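Local coordinates for valine-pyruvate aminotransferase (Salmonella typhimurium, PDB 3G7Q), which transfers the amino group between valine and pyruvate with pyridoxal 5'-phosphate as cofactor, and is probably involved in alanine biosynthesis, at residues Ile34-Gly39 and Met388-Val393; Pro189-Gly194 and Ala339-Leu344; Ile319-Arg324 and Lys398-Val403; Gln358-Arg363 and Val403-Glu408. All coordinates share one frame; numbering follows the deposited sequence. Where two conformers were deposited one is given.

Contact 1 of 4, residues Ile34-Gly39 and Met388-Val393; sequences IMLGGG and MRMNYV
Arg389 and Asn391 both leave strand 387-391 with CG anti to the backbone N (chi1 -171° and -177°), so two side chains on one side of the strand rise into the loop Gly37-Gly39. A bend at chi3 (78°) then swings the Arg389 guanidinium round to the loop carbonyls, where NH2 donates to Gly37 O at 3.0 Å. That bond is bent: the oxygen lies near the guanidinium plane, but the nitrogen stands above the carbonyl plane. The bond from Asn391 ND2 to Gly38 O (3.1 Å) is straighter at the hydrogen, with the oxygen in the amide plane, yet this donor too stands above the carbonyl plane. Asn391 OD1 accepts from Val393 N at 2.8 Å, an Asx turn, so the amide is fixed from both sides. At the backbone, Asn391 N donates to Leu36 O at 2.8 Å in the carbonyl plane, and the CA-H of selenomethionine Met390 touches the same oxygen, with CA 3.2 Å from Leu36 O. Water 1 links side chain and loop: it accepts from Arg389 NE (2.9 Å) and donates to Leu36 O and Gly38 O. Arg389 NH1 donates a hydrogen bond to Asn191 OD1, and Gly39 O bonds Lys250 NZ, probably the Schiff-base lysine. This fits the class I aminotransferase active site, where an arginine so placed receives the substrate carboxylate; Arg389 is probably its counterpart.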
loop_
_atom_site.group_PDB
_atom_site.type_symbol
_atom_site.label_atom_id
_atom_site.label_comp_id
_atom_site.label_asym_id
_atom_site.label_seq_id
_atom_site.Cartn_x
_atom_site.Cartn_y
_atom_site.Cartn_z
ATOM N N ILE A 34 -3.269 -28.799 -8.301
ATOM C CA ILE A 34 -1.813 -28.679 -8.391
ATOM C C ILE A 34 -1.610 -27.248 -8.877
ATOM O O ILE A 34 -1.750 -26.951 -10.071
ATOM C CB ILE A 34 -1.228 -29.738 -9.304
ATOM C CG1 ILE A 34 -1.539 -31.127 -8.716
ATOM C CG2 ILE A 34 0.275 -29.517 -9.461
ATOM C CD1 ILE A 34 -1.442 -32.245 -9.703
HETATM N N MSE A 35 -1.305 -26.343 -7.948
HETATM C CA MSE A 35 -1.183 -24.916 -8.246
HETATM C C MSE A 35 0.276 -24.494 -8.452
HETATM O O MSE A 35 0.977 -24.166 -7.496
HETATM C CB MSE A 35 -1.841 -24.093 -7.122
HETATM C CG MSE A 35 -1.585 -22.572 -7.182
HETATM SE SE MSE A 35 -2.005 -21.752 -8.897
HETATM C CE MSE A 35 -1.718 -19.917 -8.371
ATOM N N LEU A 36 0.699 -24.460 -9.710
ATOM C CA LEU A 36 2.085 -24.110 -10.097
ATOM C C LEU A 36 2.180 -22.759 -10.762
ATOM O O LEU A 36 3.249 -22.391 -11.253
ATOM C CB LEU A 36 2.638 -25.203 -11.020
ATOM C CG LEU A 36 2.589 -26.628 -10.448
ATOM C CD1 LEU A 36 3.150 -27.635 -11.433
ATOM C CD2 LEU A 36 3.348 -26.753 -9.110
ATOM N N GLY A 37 1.086 -21.999 -10.739
ATOM C CA GLY A 37 0.987 -20.703 -11.380
ATOM C C GLY A 37 1.192 -19.464 -10.526
ATOM O O GLY A 37 1.022 -18.355 -11.018
ATOM N N GLY A 38 1.527 -19.654 -9.257
ATOM C CA GLY A 38 1.712 -18.542 -8.314
ATOM C C GLY A 38 3.138 -18.072 -8.204
ATOM O O GLY A 38 4.032 -18.642 -8.826
ATOM N N GLY A 39 3.346 -17.007 -7.421
ATOM C CA GLY A 39 4.647 -16.420 -7.273
ATOM C C GLY A 39 5.098 -16.358 -5.835
ATOM O O GLY A 39 5.961 -15.548 -5.494
HETATM N N MSE A 388 5.123 -21.420 -21.113
HETATM C CA MSE A 388 4.373 -21.340 -19.875
HETATM C C MSE A 388 5.315 -21.125 -18.718
HETATM O O MSE A 388 6.465 -21.552 -18.754
HETATM C CB MSE A 388 3.580 -22.618 -19.597
HETATM C CG MSE A 388 2.541 -22.934 -20.666
HETATM SE SE MSE A 388 1.183 -24.193 -20.023
HETATM C CE MSE A 388 0.414 -22.720 -19.188
ATOM N N ARG A 389 4.822 -20.471 -17.672
ATOM C CA ARG A 389 5.602 -20.319 -16.453
ATOM C C ARG A 389 5.065 -21.246 -15.361
ATOM O O ARG A 389 3.846 -21.340 -15.158
ATOM C CB ARG A 389 5.497 -18.900 -15.919
ATOM C CG ARG A 389 6.461 -18.593 -14.773
ATOM C CD ARG A 389 6.094 -17.267 -14.055
ATOM N NE ARG A 389 4.961 -17.407 -13.129
ATOM C CZ ARG A 389 4.391 -16.390 -12.471
ATOM N NH1 ARG A 389 4.836 -15.147 -12.624
ATOM N NH2 ARG A 389 3.361 -16.611 -11.660
HETATM N N MSE A 390 5.970 -21.887 -14.640
HETATM C CA MSE A 390 5.629 -22.648 -13.444
HETATM C C MSE A 390 6.515 -22.201 -12.282
HETATM O O MSE A 390 7.609 -21.650 -12.489
HETATM C CB MSE A 390 5.787 -24.151 -13.657
HETATM C CG MSE A 390 7.162 -24.603 -14.037
HETATM SE SE MSE A 390 7.245 -26.594 -13.867
HETATM C CE MSE A 390 7.468 -26.743 -11.988
ATOM N N ASN A 391 6.043 -22.472 -11.066
ATOM C CA ASN A 391 6.759 -22.182 -9.817
ATOM C C ASN A 391 7.333 -23.515 -9.354
ATOM O O ASN A 391 6.581 -24.487 -9.258
ATOM C CB ASN A 391 5.785 -21.581 -8.804
ATOM C CG ASN A 391 6.452 -21.181 -7.508
ATOM O OD1 ASN A 391 7.284 -21.917 -6.979
ATOM N ND2 ASN A 391 6.047 -20.014 -6.960
ATOM N N TYR A 392 8.648 -23.594 -9.132
ATOM C CA TYR A 392 9.289 -24.892 -8.745
ATOM C C TYR A 392 9.375 -25.150 -7.234
ATOM O O TYR A 392 9.966 -26.154 -6.809
ATOM C CB TYR A 392 10.684 -25.025 -9.384
ATOM C CG TYR A 392 11.741 -24.042 -8.916
ATOM C CD1 TYR A 392 12.426 -24.246 -7.717
ATOM C CD2 TYR A 392 12.083 -22.945 -9.688
ATOM C CE1 TYR A 392 13.379 -23.357 -7.274
ATOM C CE2 TYR A 392 13.077 -22.076 -9.280
ATOM C CZ TYR A 392 13.703 -22.272 -8.063
ATOM O OH TYR A 392 14.668 -21.385 -7.635
ATOM N N VAL A 393 8.783 -24.278 -6.447
ATOM C CA VAL A 393 8.788 -24.371 -4.978
ATOM C C VAL A 393 7.876 -25.423 -4.327
ATOM O O VAL A 393 8.250 -25.968 -3.287
ATOM C CB VAL A 393 8.395 -22.995 -4.354
ATOM C CG1 VAL A 393 7.987 -23.140 -2.903
ATOM C CG2 VAL A 393 9.500 -22.012 -4.538
HETATM O O HOH W 1 4.211 -19.708 -11.470
#

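Contact 2 of 4, residues Pro189-Gly194 and Ala339-Leu344; sequences PTNPTG and AIFLWL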
loop_
_atom_site.group_PDB
_atom_site.type_symbol
_atom_site.label_atom_id
_atom_site.label_comp_id
_atom_site.label_asym_id
_atom_site.label_seq_id
_atom_site.Cartn_x
_atom_site.Cartn_y
_atom_site.Cartn_z
ATOM N N PRO A 189 17.611 -11.314 -10.970
ATOM C CA PRO A 189 17.050 -12.295 -11.922
ATOM C C PRO A 189 15.607 -11.979 -12.251
ATOM O O PRO A 189 14.918 -11.263 -11.514
ATOM C CB PRO A 189 17.105 -13.625 -11.172
ATOM C CG PRO A 189 18.066 -13.395 -10.011
ATOM C CD PRO A 189 17.946 -11.934 -9.680
ATOM N N THR A 190 15.144 -12.553 -13.356
ATOM C CA THR A 190 13.833 -12.218 -13.895
ATOM C C THR A 190 12.707 -13.206 -13.610
ATOM O O THR A 190 12.902 -14.415 -13.666
ATOM C CB THR A 190 13.964 -12.109 -15.434
ATOM O OG1 THR A 190 14.919 -11.095 -15.762
ATOM C CG2 THR A 190 12.608 -11.797 -16.117
ATOM N N ASN A 191 11.558 -12.643 -13.242
ATOM C CA ASN A 191 10.280 -13.351 -13.256
ATOM C C ASN A 191 9.769 -12.943 -14.664
ATOM O O ASN A 191 9.531 -11.761 -14.918
ATOM C CB ASN A 191 9.393 -12.844 -12.124
ATOM C CG ASN A 191 7.951 -13.344 -12.195
ATOM O OD1 ASN A 191 7.522 -14.011 -13.167
ATOM N ND2 ASN A 191 7.149 -12.970 -11.165
ATOM N N PRO A 192 9.409 -13.906 -15.540
ATOM C CA PRO A 192 9.150 -15.343 -15.371
ATOM C C PRO A 192 10.165 -16.382 -15.809
ATOM O O PRO A 192 9.907 -17.568 -15.644
ATOM C CB PRO A 192 7.920 -15.507 -16.288
ATOM C CG PRO A 192 8.302 -14.685 -17.490
ATOM C CD PRO A 192 9.022 -13.466 -16.901
ATOM N N THR A 193 11.298 -15.953 -16.319
ATOM C CA THR A 193 12.273 -16.861 -16.947
ATOM C C THR A 193 13.387 -17.400 -16.103
ATOM O O THR A 193 13.995 -18.416 -16.437
ATOM C CB THR A 193 12.947 -16.100 -18.101
ATOM O OG1 THR A 193 13.499 -14.877 -17.599
ATOM C CG2 THR A 193 11.930 -15.751 -19.209
ATOM N N GLY A 194 13.688 -16.704 -15.015
ATOM C CA GLY A 194 14.870 -16.981 -14.234
ATOM C C GLY A 194 16.119 -16.432 -14.942
ATOM O O GLY A 194 17.262 -16.749 -14.545
ATOM N N ALA A 339 15.707 -16.612 -9.267
ATOM C CA ALA A 339 14.301 -16.574 -8.986
ATOM C C ALA A 339 13.712 -17.992 -8.743
ATOM O O ALA A 339 14.458 -18.970 -8.551
ATOM C CB ALA A 339 13.478 -15.749 -10.049
ATOM N N ILE A 340 12.397 -18.050 -8.710
ATOM C CA ILE A 340 11.680 -19.234 -8.200
ATOM C C ILE A 340 10.790 -19.926 -9.237
ATOM O O ILE A 340 9.893 -20.719 -8.879
ATOM C CB ILE A 340 10.825 -18.823 -6.945
ATOM C CG1 ILE A 340 9.722 -17.797 -7.290
ATOM C CG2 ILE A 340 11.770 -18.323 -5.797
ATOM C CD1 ILE A 340 8.718 -17.488 -6.117
ATOM N N PHE A 341 11.055 -19.620 -10.504
ATOM C CA PHE A 341 10.258 -20.132 -11.606
ATOM C C PHE A 341 11.062 -20.941 -12.613
ATOM O O PHE A 341 12.262 -20.793 -12.720
ATOM C CB PHE A 341 9.659 -18.963 -12.399
ATOM C CG PHE A 341 8.924 -17.969 -11.540
ATOM C CD1 PHE A 341 7.641 -18.238 -11.080
ATOM C CD2 PHE A 341 9.544 -16.806 -11.142
ATOM C CE1 PHE A 341 6.982 -17.335 -10.248
ATOM C CE2 PHE A 341 8.873 -15.889 -10.293
ATOM C CZ PHE A 341 7.623 -16.152 -9.858
ATOM N N LEU A 342 10.346 -21.784 -13.343
ATOM C CA LEU A 342 10.867 -22.389 -14.543
ATOM C C LEU A 342 9.972 -21.909 -15.702
ATOM O O LEU A 342 8.729 -21.869 -15.609
ATOM C CB LEU A 342 10.932 -23.908 -14.474
ATOM C CG LEU A 342 11.981 -24.484 -13.532
ATOM C CD1 LEU A 342 11.811 -26.029 -13.443
ATOM C CD2 LEU A 342 13.403 -24.107 -13.971
ATOM N N TRP A 343 10.632 -21.513 -16.770
ATOM C CA TRP A 343 9.967 -21.051 -17.995
ATOM C C TRP A 343 10.156 -22.146 -19.019
ATOM O O TRP A 343 11.304 -22.455 -19.443
ATOM C CB TRP A 343 10.585 -19.747 -18.435
ATOM C CG TRP A 343 10.080 -19.104 -19.687
ATOM C CD1 TRP A 343 10.700 -19.043 -20.886
ATOM C CD2 TRP A 343 8.885 -18.313 -19.813
ATOM N NE1 TRP A 343 9.965 -18.303 -21.756
ATOM C CE2 TRP A 343 8.848 -17.837 -21.128
ATOM C CE3 TRP A 343 7.838 -17.990 -18.944
ATOM C CZ2 TRP A 343 7.808 -17.035 -21.611
ATOM C CZ3 TRP A 343 6.811 -17.177 -19.410
ATOM C CH2 TRP A 343 6.807 -16.714 -20.733
ATOM N N LEU A 344 9.017 -22.710 -19.425
ATOM C CA LEU A 344 8.982 -23.854 -20.322
ATOM C C LEU A 344 8.568 -23.427 -21.714
ATOM O O LEU A 344 7.518 -22.804 -21.878
ATOM C CB LEU A 344 7.996 -24.896 -19.808
ATOM C CG LEU A 344 8.156 -25.286 -18.315
ATOM C CD1 LEU A 344 7.094 -26.327 -17.898
ATOM C CD2 LEU A 344 9.585 -25.731 -17.989
HETATM O O HOH W 2 13.477 -21.430 -16.433
#
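Asn191 holds CG anti to its backbone N (chi1 170°), which lays the amide over one face of Phe341; Asn191 CG comes within 3.3 Å of Phe341 CE2. The two planes are 29° apart, so the cover is oblique, and Ile340 CG1 lies against the opposite face. Asn191 OD1 still accepts from Arg389 NH1. Cis peptides precede Pro189 and Pro192, and Gly194 N closes back on Thr190 O at 2.8 Å, giving the compact Asn-Pro-Thr-Gly turn of class I aminotransferases, set here against strand 341-345 beside the probable substrate-binding arginine. Trp343 has CG anti to the backbone N (chi1 179°), its indole side by side with Pro192 and Thr193 and its NE1 hydrogen-bonded to Tyr168 OH. Thr193 puts OG1 in the crowded position between N and the carbonyl carbon, where it bonds Asn195 N, and this leaves CG2 over the indole: Thr193 CG2 sits 3.8 Å from the centroid of the Trp343 five-membered ring, a CH-pi contact almost on the normal. Pro192 CG approaches the six-membered side, 3.5 Å from Trp343 CZ3. Direct hydrogen bonds are lacking; water 2 links Trp343 N (2.9 Å) to Thr193 O, while Pro192 O, buried 3.5 Å from Phe341 CB, finds no polar partner.

Contact 3 of 4, residues Ile319-Arg324 and Lys398-Val403; sequences IAIIRR and KIEAGV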
loop_
_atom_site.group_PDB
_atom_site.type_symbol
_atom_site.label_atom_id
_atom_site.label_comp_id
_atom_site.label_asym_id
_atom_site.label_seq_id
_atom_site.Cartn_x
_atom_site.Cartn_y
_atom_site.Cartn_z
ATOM N N ILE A 319 14.013 -29.834 -12.329
ATOM C CA ILE A 319 14.417 -30.084 -13.703
ATOM C C ILE A 319 14.566 -31.576 -13.941
ATOM O O ILE A 319 14.180 -32.088 -14.989
ATOM C CB ILE A 319 15.711 -29.326 -14.056
ATOM C CG1 ILE A 319 15.401 -27.826 -14.146
ATOM C CG2 ILE A 319 16.292 -29.826 -15.403
ATOM C CD1 ILE A 319 16.629 -26.916 -14.336
ATOM N N ALA A 320 15.149 -32.275 -12.979
ATOM C CA ALA A 320 15.340 -33.720 -13.119
ATOM C C ALA A 320 13.979 -34.434 -13.252
ATOM O O ALA A 320 13.871 -35.370 -14.035
ATOM C CB ALA A 320 16.132 -34.293 -11.958
ATOM N N ILE A 321 12.974 -33.976 -12.499
ATOM C CA ILE A 321 11.610 -34.539 -12.578
ATOM C C ILE A 321 11.081 -34.297 -13.978
ATOM O O ILE A 321 10.628 -35.225 -14.647
ATOM C CB ILE A 321 10.657 -33.946 -11.515
ATOM C CG1 ILE A 321 11.057 -34.373 -10.097
ATOM C CG2 ILE A 321 9.194 -34.385 -11.767
ATOM C CD1 ILE A 321 10.295 -33.606 -8.977
ATOM N N ILE A 322 11.180 -33.059 -14.450
ATOM C CA ILE A 322 10.717 -32.710 -15.793
ATOM C C ILE A 322 11.355 -33.607 -16.844
ATOM O O ILE A 322 10.672 -34.161 -17.718
ATOM C CB ILE A 322 11.001 -31.220 -16.134
ATOM C CG1 ILE A 322 10.133 -30.286 -15.259
ATOM C CG2 ILE A 322 10.752 -30.931 -17.640
ATOM C CD1 ILE A 322 10.521 -28.817 -15.381
ATOM N N ARG A 323 12.668 -33.760 -16.761
ATOM C CA ARG A 323 13.390 -34.555 -17.759
ATOM C C ARG A 323 13.062 -36.060 -17.744
ATOM O O ARG A 323 13.289 -36.756 -18.750
ATOM C CB ARG A 323 14.881 -34.276 -17.631
ATOM C CG ARG A 323 15.249 -32.866 -18.102
ATOM C CD ARG A 323 15.228 -32.797 -19.601
ATOM N NE ARG A 323 15.458 -31.446 -20.160
ATOM C CZ ARG A 323 14.627 -30.736 -20.914
ATOM N NH1 ARG A 323 13.437 -31.213 -21.277
ATOM N NH2 ARG A 323 15.031 -29.543 -21.353
ATOM N N ARG A 324 12.503 -36.571 -16.653
ATOM C CA ARG A 324 12.026 -37.966 -16.654
ATOM C C ARG A 324 10.823 -38.118 -17.549
ATOM O O ARG A 324 10.560 -39.206 -18.036
ATOM C CB ARG A 324 11.691 -38.447 -15.263
ATOM C CG ARG A 324 12.957 -38.736 -14.461
ATOM C CD ARG A 324 12.709 -39.522 -13.214
ATOM N NE ARG A 324 12.226 -38.718 -12.123
ATOM C CZ ARG A 324 11.010 -38.788 -11.583
ATOM N NH1 ARG A 324 10.073 -39.649 -11.997
ATOM N NH2 ARG A 324 10.745 -37.982 -10.573
ATOM N N LYS A 398 3.825 -33.030 -5.590
ATOM C CA LYS A 398 2.884 -32.182 -6.333
ATOM C C LYS A 398 3.482 -31.808 -7.688
ATOM O O LYS A 398 2.801 -31.856 -8.686
ATOM C CB LYS A 398 2.530 -30.919 -5.556
ATOM C CG LYS A 398 1.620 -31.181 -4.357
ATOM C CD LYS A 398 0.218 -31.566 -4.791
ATOM N N ILE A 399 4.758 -31.466 -7.689
ATOM C CA ILE A 399 5.479 -31.178 -8.935
ATOM C C ILE A 399 5.393 -32.365 -9.873
ATOM O O ILE A 399 4.985 -32.220 -11.034
ATOM C CB ILE A 399 6.955 -30.837 -8.698
ATOM C CG1 ILE A 399 7.116 -29.524 -7.905
ATOM C CG2 ILE A 399 7.697 -30.731 -10.030
ATOM C CD1 ILE A 399 6.736 -28.294 -8.621
ATOM N N GLU A 400 5.694 -33.559 -9.371
ATOM C CA GLU A 400 5.691 -34.703 -10.245
ATOM C C GLU A 400 4.306 -35.028 -10.795
ATOM O O GLU A 400 4.192 -35.386 -11.966
ATOM C CB GLU A 400 6.263 -35.923 -9.564
ATOM C CG GLU A 400 6.284 -37.079 -10.543
ATOM C CD GLU A 400 7.298 -38.120 -10.246
ATOM O OE1 GLU A 400 8.086 -37.950 -9.295
ATOM O OE2 GLU A 400 7.302 -39.109 -11.008
ATOM N N ALA A 401 3.273 -34.920 -9.957
ATOM C CA ALA A 401 1.915 -35.167 -10.426
ATOM C C ALA A 401 1.537 -34.166 -11.522
ATOM O O ALA A 401 0.894 -34.546 -12.509
ATOM C CB ALA A 401 0.921 -35.113 -9.262
ATOM N N GLY A 402 1.918 -32.903 -11.349
ATOM C CA GLY A 402 1.644 -31.858 -12.366
ATOM C C GLY A 402 2.386 -32.105 -13.671
ATOM O O GLY A 402 1.828 -31.965 -14.776
ATOM N N VAL A 403 3.658 -32.462 -13.554
ATOM C CA VAL A 403 4.526 -32.732 -14.711
ATOM C C VAL A 403 4.033 -33.945 -15.482
ATOM O O VAL A 403 4.024 -33.941 -16.720
ATOM C CB VAL A 403 6.025 -32.863 -14.280
ATOM C CG1 VAL A 403 6.885 -33.483 -15.390
ATOM C CG2 VAL A 403 6.569 -31.473 -13.850
#
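Ile321 forms the middle of this contact. With its CG2 anti to the backbone N, it sets that methyl on the neighbouring helix at Glu400, 3.8 Å from Glu400 CA, while its CG1, anti to the carbonyl carbon and beside the backbone N, carries Ile321 CD1 to Ile399 CG2 at 4.0 Å, the two side chains crossing at about a right angle. Ile399 offers just this branch, for its CG1 arm leads away. One turn on, Val403 straddles Ile322: Val403 CG1 rests 3.9 Å from Ile322 CA, and Val403 CG2 lies 4.0 Å from Ile322 CG1. The axes of the two segments come within 9.7 Å and run in nearly the same direction, 30° apart. Ile322 also packs on Leu342 and Leu344, so helix 299-325 is seated on the sheet that contains strand 341-345. At the exposed edge Glu400 extends from a CG anti to its backbone N and is met end-on by Arg324: NH1 to Glu400 OE2 and NH2 to Glu400 OE1, both 3.0 Å. The NH2 bond is nearly straight (177°), and the oxygens lie near the guanidinium plane, yet the carboxylate is turned 60° from it, so the nitrogens arrive from above the carboxylate. Tyr325 OH holds OE2 as well. Apolar side chains supply most of the buried surface; the bridge, straight but with its planes turned, probably adds a smaller electrostatic share.

Contact 4 of 4, residues Gln358-Arg363 and Val403-Glu408; sequences QRLKAR and VKILAE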
loop_
_atom_site.group_PDB
_atom_site.type_symbol
_atom_site.label_atom_id
_atom_site.label_comp_id
_atom_site.label_asym_id
_atom_site.label_seq_id
_atom_site.Cartn_x
_atom_site.Cartn_y
_atom_site.Cartn_z
ATOM N N GLN A 358 -6.096 -24.596 -20.706
ATOM C CA GLN A 358 -7.470 -25.063 -20.457
ATOM C C GLN A 358 -7.486 -26.572 -20.209
ATOM O O GLN A 358 -8.212 -27.073 -19.348
ATOM C CB GLN A 358 -8.400 -24.710 -21.620
ATOM C CG GLN A 358 -8.596 -23.197 -21.808
ATOM C CD GLN A 358 -9.262 -22.541 -20.611
ATOM O OE1 GLN A 358 -10.120 -23.150 -19.962
ATOM N NE2 GLN A 358 -8.886 -21.296 -20.319
ATOM N N ARG A 359 -6.700 -27.296 -20.988
ATOM C CA ARG A 359 -6.632 -28.759 -20.855
ATOM C C ARG A 359 -6.025 -29.198 -19.530
ATOM O O ARG A 359 -6.474 -30.188 -18.930
ATOM C CB ARG A 359 -5.869 -29.354 -22.029
ATOM C CG ARG A 359 -6.672 -29.211 -23.297
ATOM C CD ARG A 359 -5.981 -29.811 -24.457
ATOM N NE ARG A 359 -6.760 -29.646 -25.687
ATOM C CZ ARG A 359 -6.356 -30.108 -26.857
ATOM N NH1 ARG A 359 -5.214 -30.771 -26.937
ATOM N NH2 ARG A 359 -7.104 -29.920 -27.934
ATOM N N LEU A 360 -4.986 -28.490 -19.110
ATOM C CA LEU A 360 -4.339 -28.727 -17.809
ATOM C C LEU A 360 -5.310 -28.381 -16.669
ATOM O O LEU A 360 -5.481 -29.141 -15.726
ATOM C CB LEU A 360 -3.101 -27.886 -17.708
ATOM C CG LEU A 360 -1.928 -28.243 -18.628
ATOM C CD1 LEU A 360 -0.790 -27.202 -18.554
ATOM C CD2 LEU A 360 -1.403 -29.604 -18.252
ATOM N N LYS A 361 -5.943 -27.225 -16.772
ATOM C CA LYS A 361 -6.899 -26.783 -15.764
ATOM C C LYS A 361 -8.006 -27.806 -15.563
ATOM O O LYS A 361 -8.387 -28.098 -14.429
ATOM C CB LYS A 361 -7.503 -25.438 -16.171
ATOM C CG LYS A 361 -8.527 -24.901 -15.158
ATOM C CD LYS A 361 -8.812 -23.431 -15.389
ATOM C CE LYS A 361 -9.906 -23.213 -16.365
ATOM N NZ LYS A 361 -11.231 -23.495 -15.705
ATOM N N ALA A 362 -8.521 -28.363 -16.657
ATOM C CA ALA A 362 -9.585 -29.378 -16.579
ATOM C C ALA A 362 -9.118 -30.616 -15.812
ATOM O O ALA A 362 -9.946 -31.366 -15.301
ATOM C CB ALA A 362 -10.051 -29.784 -17.979
ATOM N N ARG A 363 -7.807 -30.843 -15.780
ATOM C CA ARG A 363 -7.216 -31.946 -15.036
ATOM C C ARG A 363 -6.594 -31.546 -13.704
ATOM O O ARG A 363 -5.852 -32.325 -13.119
ATOM C CB ARG A 363 -6.194 -32.647 -15.908
ATOM C CG ARG A 363 -6.824 -33.215 -17.153
ATOM C CD ARG A 363 -5.916 -34.129 -17.893
ATOM N NE ARG A 363 -5.582 -35.324 -17.124
ATOM C CZ ARG A 363 -4.587 -36.148 -17.424
ATOM N NH1 ARG A 363 -3.805 -35.907 -18.469
ATOM N NH2 ARG A 363 -4.344 -37.194 -16.657
ATOM N N VAL A 403 3.658 -32.462 -13.554
ATOM C CA VAL A 403 4.526 -32.732 -14.711
ATOM C C VAL A 403 4.033 -33.945 -15.482
ATOM O O VAL A 403 4.024 -33.941 -16.720
ATOM C CB VAL A 403 6.025 -32.863 -14.280
ATOM C CG1 VAL A 403 6.885 -33.483 -15.390
ATOM C CG2 VAL A 403 6.569 -31.473 -13.850
ATOM N N LYS A 404 3.611 -34.985 -14.775
ATOM C CA LYS A 404 3.085 -36.169 -15.428
ATOM C C LYS A 404 1.880 -35.803 -16.305
ATOM O O LYS A 404 1.777 -36.247 -17.466
ATOM C CB LYS A 404 2.697 -37.217 -14.386
ATOM C CG LYS A 404 2.103 -38.507 -14.977
ATOM C CD LYS A 404 1.832 -39.528 -13.892
ATOM C CE LYS A 404 1.228 -40.798 -14.473
ATOM N NZ LYS A 404 1.059 -41.805 -13.397
ATOM N N ILE A 405 0.975 -34.997 -15.753
ATOM C CA ILE A 405 -0.226 -34.557 -16.482
ATOM C C ILE A 405 0.203 -33.661 -17.659
ATOM O O ILE A 405 -0.279 -33.829 -18.790
ATOM C CB ILE A 405 -1.208 -33.847 -15.535
ATOM C CG1 ILE A 405 -1.875 -34.893 -14.608
ATOM C CG2 ILE A 405 -2.265 -33.045 -16.302
ATOM C CD1 ILE A 405 -2.681 -34.282 -13.476
ATOM N N LEU A 406 1.112 -32.738 -17.394
ATOM C CA LEU A 406 1.654 -31.887 -18.457
ATOM C C LEU A 406 2.186 -32.720 -19.619
ATOM O O LEU A 406 1.849 -32.475 -20.771
ATOM C CB LEU A 406 2.765 -30.965 -17.923
ATOM C CG LEU A 406 3.533 -30.097 -18.951
ATOM C CD1 LEU A 406 2.633 -29.101 -19.672
ATOM C CD2 LEU A 406 4.755 -29.362 -18.301
ATOM N N ALA A 407 3.039 -33.697 -19.328
ATOM C CA ALA A 407 3.602 -34.540 -20.373
ATOM C C ALA A 407 2.519 -35.284 -21.127
ATOM O O ALA A 407 2.618 -35.468 -22.340
ATOM C CB ALA A 407 4.653 -35.505 -19.778
ATOM N N GLU A 408 1.490 -35.754 -20.427
ATOM C CA GLU A 408 0.383 -36.420 -21.120
ATOM C C GLU A 408 -0.341 -35.488 -22.099
ATOM O O GLU A 408 -0.694 -35.902 -23.191
ATOM C CB GLU A 408 -0.621 -36.987 -20.119
ATOM C CG GLU A 408 -0.102 -38.207 -19.368
ATOM C CD GLU A 408 -1.007 -38.640 -18.235
ATOM O OE1 GLU A 408 -2.079 -38.059 -18.080
ATOM O OE2 GLU A 408 -0.645 -39.573 -17.504
HETATM O O HOH W 3 -2.439 -39.824 -15.488
#
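The 358-363 segment, on helix 353-362, faces helix 396-416, the backbones drawing closest at Leu360 and Leu406, whose CA atoms are 6.8 Å apart. Leu360 supplies the buried part: its CD2 presses on the backbone of the other helix, 3.8 Å from Leu406 CA, and slides past the CG2 methyl of Ile405. The CA-CB bond of Leu406 points away, but its CG, anti to the backbone N, leaves CD1 able to turn back, and Leu406 CD1 meets Leu360 CD1 at 4.1 Å. Ile405 touches both Leu360 and Arg363. Its CD1 lies 3.7 Å from Arg363 O, and its CG2 supports one face of the Arg363 guanidinium, 3.9 Å from Arg363 NH1. The Arg363 chain bends at chi3 (64°) to pass over Ile405 and present its end to Glu408. There, Arg363 NH1 and NH2 both converge on the single oxygen Glu408 OE1 at 2.8 Å, with guanidinium and carboxylate nearly coplanar (12°). Glu408 OE1 offers its anti lone pair to Arg363 NH1, while NH2 arrives nearly along the C-O axis. Because two N-H groups share one oxygen, both bonds are bent, at about 144°. Glu408 OE2 instead receives a hydrogen bond from water 3 at 2.7 Å, which makes a weak link back to Arg363 NH2. A second carboxylate, that of Glu409, also bridges to Arg363 NH1. Two acids around one arginine probably keep it firmly protonated, and the apolar support on its face helps to hold its plane, together with the two bonds, at this solvent-facing edge.

In the fold
Contacts 1 and 2 are buried and share a wall: strands 387-391 and 341-345 are neighbours in one sheet, and Arg389 faces loop 189-194 as well as loop 36-39. Contact 1 is a hydrogen-bond network at the probable active site; contact 2 is aromatic and apolar packing with a single bridging water. Contacts 3 and 4 have their centres about 23 and 26 Å from that of the chain, and both use helix 396-416, which follows strand 387-391. Contact 3 is still buried apart from one exposed end, contact 4 only partly. Both pair an apolar inner row with an arginine-glutamate bridge at the solvent-facing edge, two oxygens in contact 3 and one in contact 4. Leu342, Leu344, Ile399 and Leu360 carry packing between the inner pair and the helices.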